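Local coordinates for putative acetoin utilization protein, acetoin dehydrogenase (Thermus thermophilus, PDB 5AWE) that is of unknown function but combines a pair of CBS domains with an ACT domain, an architecture that suggests binding of a small regulatory ligand, at the interface of chains A and B. Numbering follows the deposited sequence. Chains: chain A/B, Putative acetoin utilization protein, acetoin dehydrogenase.

Contact 1: the interface of chains A and B. Residues chain A 142, 170, 172, 182; chain B 1, 93, 95, 133.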
# COMPACT_ATOMS: atom_id res chain seq x y z
N ARG A 142 -15.15 -11.52 -49.35
CA ARG A 142 -13.83 -12.01 -49.02
C ARG A 142 -13.62 -13.36 -49.71
O ARG A 142 -14.29 -14.35 -49.40
CB ARG A 142 -13.71 -12.16 -47.50
CG ARG A 142 -12.39 -12.72 -47.01
CD ARG A 142 -12.48 -13.01 -45.52
NE ARG A 142 -11.19 -13.32 -44.92
CZ ARG A 142 -10.73 -14.55 -44.73
NH1 ARG A 142 -11.45 -15.59 -45.11
NH2 ARG A 142 -9.56 -14.74 -44.12
N ALA A 170 -4.08 -10.41 -50.23
CA ALA A 170 -3.05 -10.94 -49.33
C ALA A 170 -2.74 -12.40 -49.65
O ALA A 170 -3.61 -13.15 -50.15
CB ALA A 170 -3.49 -10.80 -47.89
N ALA A 172 -2.31 -15.82 -48.22
CA ALA A 172 -2.55 -16.63 -47.03
C ALA A 172 -1.47 -17.70 -46.89
O ALA A 172 -1.10 -18.07 -45.78
CB ALA A 172 -3.92 -17.29 -47.10
N VAL A 182 -6.05 -14.22 -50.27
CA VAL A 182 -7.27 -13.70 -49.69
C VAL A 182 -7.53 -12.35 -50.35
O VAL A 182 -6.70 -11.43 -50.28
CB VAL A 182 -7.15 -13.55 -48.14
CG1 VAL A 182 -8.42 -12.96 -47.56
CG2 VAL A 182 -6.91 -14.92 -47.51
N MSE B 1 -6.35 -17.59 -43.49
CA MSE B 1 -6.16 -16.66 -42.35
C MSE B 1 -7.30 -16.87 -41.36
O MSE B 1 -8.37 -16.28 -41.49
CB MSE B 1 -6.18 -15.21 -42.83
CG MSE B 1 -5.26 -14.92 -43.99
SE MSE B 1 -5.54 -13.26 -44.62
CE MSE B 1 -5.33 -12.31 -43.10
N PRO B 93 -12.29 -15.60 -39.67
CA PRO B 93 -11.13 -15.06 -40.38
C PRO B 93 -10.31 -14.20 -39.42
O PRO B 93 -10.87 -13.52 -38.56
CB PRO B 93 -11.74 -14.25 -41.53
CG PRO B 93 -13.14 -13.99 -41.11
CD PRO B 93 -13.56 -15.12 -40.22
N GLU B 95 -9.07 -11.45 -39.73
CA GLU B 95 -9.47 -10.03 -39.79
C GLU B 95 -10.62 -9.67 -38.84
O GLU B 95 -10.78 -8.51 -38.45
CB GLU B 95 -9.89 -9.64 -41.22
CG GLU B 95 -8.84 -9.92 -42.30
CD GLU B 95 -9.08 -11.25 -43.01
OE1 GLU B 95 -9.55 -11.23 -44.16
OE2 GLU B 95 -8.81 -12.32 -42.42
N VAL B 133 1.07 -12.33 -43.96
CA VAL B 133 0.27 -12.46 -45.17
C VAL B 133 0.50 -11.32 -46.16
O VAL B 133 0.25 -11.48 -47.36
CB VAL B 133 -1.24 -12.58 -44.85
CG1 VAL B 133 -1.46 -13.67 -43.81
CG2 VAL B 133 -1.82 -11.25 -44.41

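Contact 2: the interface of chains A and B. Residues chain A 98, 101-102, 123, 126, 130; chain B 123, 127, 131.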
# COMPACT_ATOMS: atom_id res chain seq x y z
N ALA A 98 4.48 -1.36 -37.35
CA ALA A 98 3.95 -2.67 -36.98
C ALA A 98 5.10 -3.65 -36.78
O ALA A 98 5.06 -4.48 -35.87
CB ALA A 98 3.00 -3.19 -38.07
N MSE A 101 6.85 -2.83 -33.47
CA MSE A 101 6.01 -3.20 -32.33
C MSE A 101 6.02 -4.71 -32.10
O MSE A 101 6.08 -5.16 -30.96
CB MSE A 101 4.57 -2.71 -32.53
CG MSE A 101 4.43 -1.20 -32.56
SE MSE A 101 2.72 -0.60 -32.50
CE MSE A 101 1.94 -1.62 -33.67
N GLU A 102 5.95 -5.48 -33.18
CA GLU A 102 5.82 -6.94 -33.06
C GLU A 102 7.15 -7.57 -32.72
O GLU A 102 7.21 -8.54 -31.96
CB GLU A 102 5.29 -7.54 -34.37
CG GLU A 102 4.89 -9.01 -34.27
CD GLU A 102 6.06 -9.98 -34.38
OE1 GLU A 102 7.14 -9.57 -34.87
OE2 GLU A 102 5.91 -11.15 -33.97
N VAL A 123 -0.52 0.27 -31.17
CA VAL A 123 -0.99 -0.94 -31.83
C VAL A 123 -2.40 -0.77 -32.39
O VAL A 123 -2.70 -1.29 -33.46
CB VAL A 123 -0.96 -2.16 -30.89
CG1 VAL A 123 0.47 -2.59 -30.66
CG2 VAL A 123 -1.62 -1.83 -29.55
N VAL A 126 -2.22 1.18 -35.66
CA VAL A 126 -1.77 0.33 -36.75
C VAL A 126 -2.91 -0.58 -37.17
O VAL A 126 -3.08 -0.89 -38.34
CB VAL A 126 -0.54 -0.51 -36.33
CG1 VAL A 126 -0.13 -1.44 -37.45
CG2 VAL A 126 0.62 0.40 -35.98
N PHE A 130 -4.54 -0.89 -41.05
CA PHE A 130 -4.68 -2.12 -41.83
C PHE A 130 -6.14 -2.36 -42.15
O PHE A 130 -6.48 -2.85 -43.22
CB PHE A 130 -4.12 -3.32 -41.05
CG PHE A 130 -2.61 -3.41 -41.08
CD1 PHE A 130 -1.91 -3.24 -42.27
CD2 PHE A 130 -1.90 -3.67 -39.92
CE1 PHE A 130 -0.51 -3.32 -42.30
CE2 PHE A 130 -0.50 -3.76 -39.94
CZ PHE A 130 0.19 -3.58 -41.14
N VAL B 123 -3.39 -8.56 -29.79
CA VAL B 123 -3.02 -7.58 -30.80
C VAL B 123 -1.69 -7.91 -31.46
O VAL B 123 -1.54 -7.70 -32.66
CB VAL B 123 -2.96 -6.14 -30.22
CG1 VAL B 123 -4.36 -5.64 -29.93
CG2 VAL B 123 -2.13 -6.12 -28.93
N LEU B 127 -0.87 -8.71 -35.34
CA LEU B 127 0.21 -8.01 -36.02
C LEU B 127 1.06 -9.01 -36.79
O LEU B 127 1.33 -8.83 -37.97
CB LEU B 127 1.07 -7.23 -35.03
CG LEU B 127 0.48 -5.89 -34.57
CD1 LEU B 127 1.52 -5.13 -33.75
CD2 LEU B 127 0.06 -5.07 -35.80
N ILE B 131 1.75 -9.18 -40.81
CA ILE B 131 3.14 -9.12 -41.22
C ILE B 131 3.47 -10.29 -42.13
O ILE B 131 4.22 -10.16 -43.09
CB ILE B 131 4.07 -9.14 -39.99
CG1 ILE B 131 3.92 -7.83 -39.21
CG2 ILE B 131 5.50 -9.36 -40.41
CD1 ILE B 131 4.58 -7.85 -37.83

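Contact 1: the interface of chains A and B
Strands 141-148, 165-175 and 178-186 of chain A, all from the ACT domain, meet the N-terminal residue, the loop at B:Pro93 and helices 94-103 and 123-133 of chain B, the last two belonging to its second CBS domain. The polar centre is a salt bridge in which A:Arg142 and B:Glu95 reach toward each other tip to tip. The arginine presents its NE side: A:Arg142 NE donates to the carboxylate oxygen B:Glu95 OE1 at 2.8 Å, nearly straight at 177° at the hydrogen. A:Arg142 NH2 donates to B:Glu95 OE2 at 3.1 Å along a more bent path. OE2 receives its donor on the syn lone pair, and OE1 is also met on its syn side though out of the carboxylate plane; the two flat groups are turned 41° apart, a twisted rather than coplanar pairing. An extended chain from CG to NE, with CG anti to the backbone N (chi1 178°), carries the guanidinium away from its strand. Its two faces are packed: B:Pro93 CB sits over the centre of one, 3.4 Å from A:Arg142 CZ, while A:Val182 CG1 covers the rim of the other, which should restrict its rotation. Selenomethionine B:Met1 lays its selenium 3.6 Å from A:Val182 CG2, and its CG approaches the methyl of A:Ala172. Farther along, A:Ala170 CB touches B:Val133 CG2 at 3.9 Å, at the end of helix 123-133.

Contact 2: the interface of chains A and B
B:Leu127 projects from helix 123-133 of chain B toward the matching helix and helix 94-103 of chain A, and its two methyls divide the packing. These helices belong to the second CBS domain of each chain, so this patch joins CBS domain to CBS domain. With CG anti to the carbonyl carbon (chi1 -80°), the B:Leu127 side chain reaches toward chain A and crosses those of A:Met101, A:Val123 and A:Val126 at about a right angle. Methyl CD1 points to the terminal methyl of selenomethionine A:Met101, with CE 3.5 Å away; that side chain is poorly ordered, and this distance is correspondingly uncertain. The same CD1 stands 4.1 Å from A:Val123 CG1. CD2 takes the other direction, lying 4.0 Å from A:Val126 CG1 and 4.2 Å from A:Ala98 CB, with A:Phe130 CE2 slightly more distant. The 84 Å² hidden on B:Leu127 exceeds that of any other residue here, evidence that it is the main knob of the patch. Near the two-fold axis, A:Val123 and B:Val123 face each other through their CG2 methyls at 4.4 Å, a looser approach. One helical turn beyond B:Leu127, B:Ile131 crosses A:Glu102 obliquely and uses the aliphatic base of that acidic side chain rather than its carboxylate: B:Ile131 CD1 lies 3.5 Å from A:Glu102 CB and 3.8 Å from A:Glu102 CG.

The C-alpha centres of contact 1 and contact 2 lie about 15 Å apart, and both draw on helix 123-133 of chain B: its end serves contact 1, while earlier positions serve contact 2. Helix 94-103 also appears in both, from chain B in contact 1 and from chain A in contact 2. Contact 1 pairs an ACT domain with the partner's CBS region; contact 2 joins CBS regions. With the symmetry-related twins, they tie each chain to its partner through both domain types, consistent with a two-fold dimer within the deposited four-chain assembly, although the structure alone does not show the oligomer in solution.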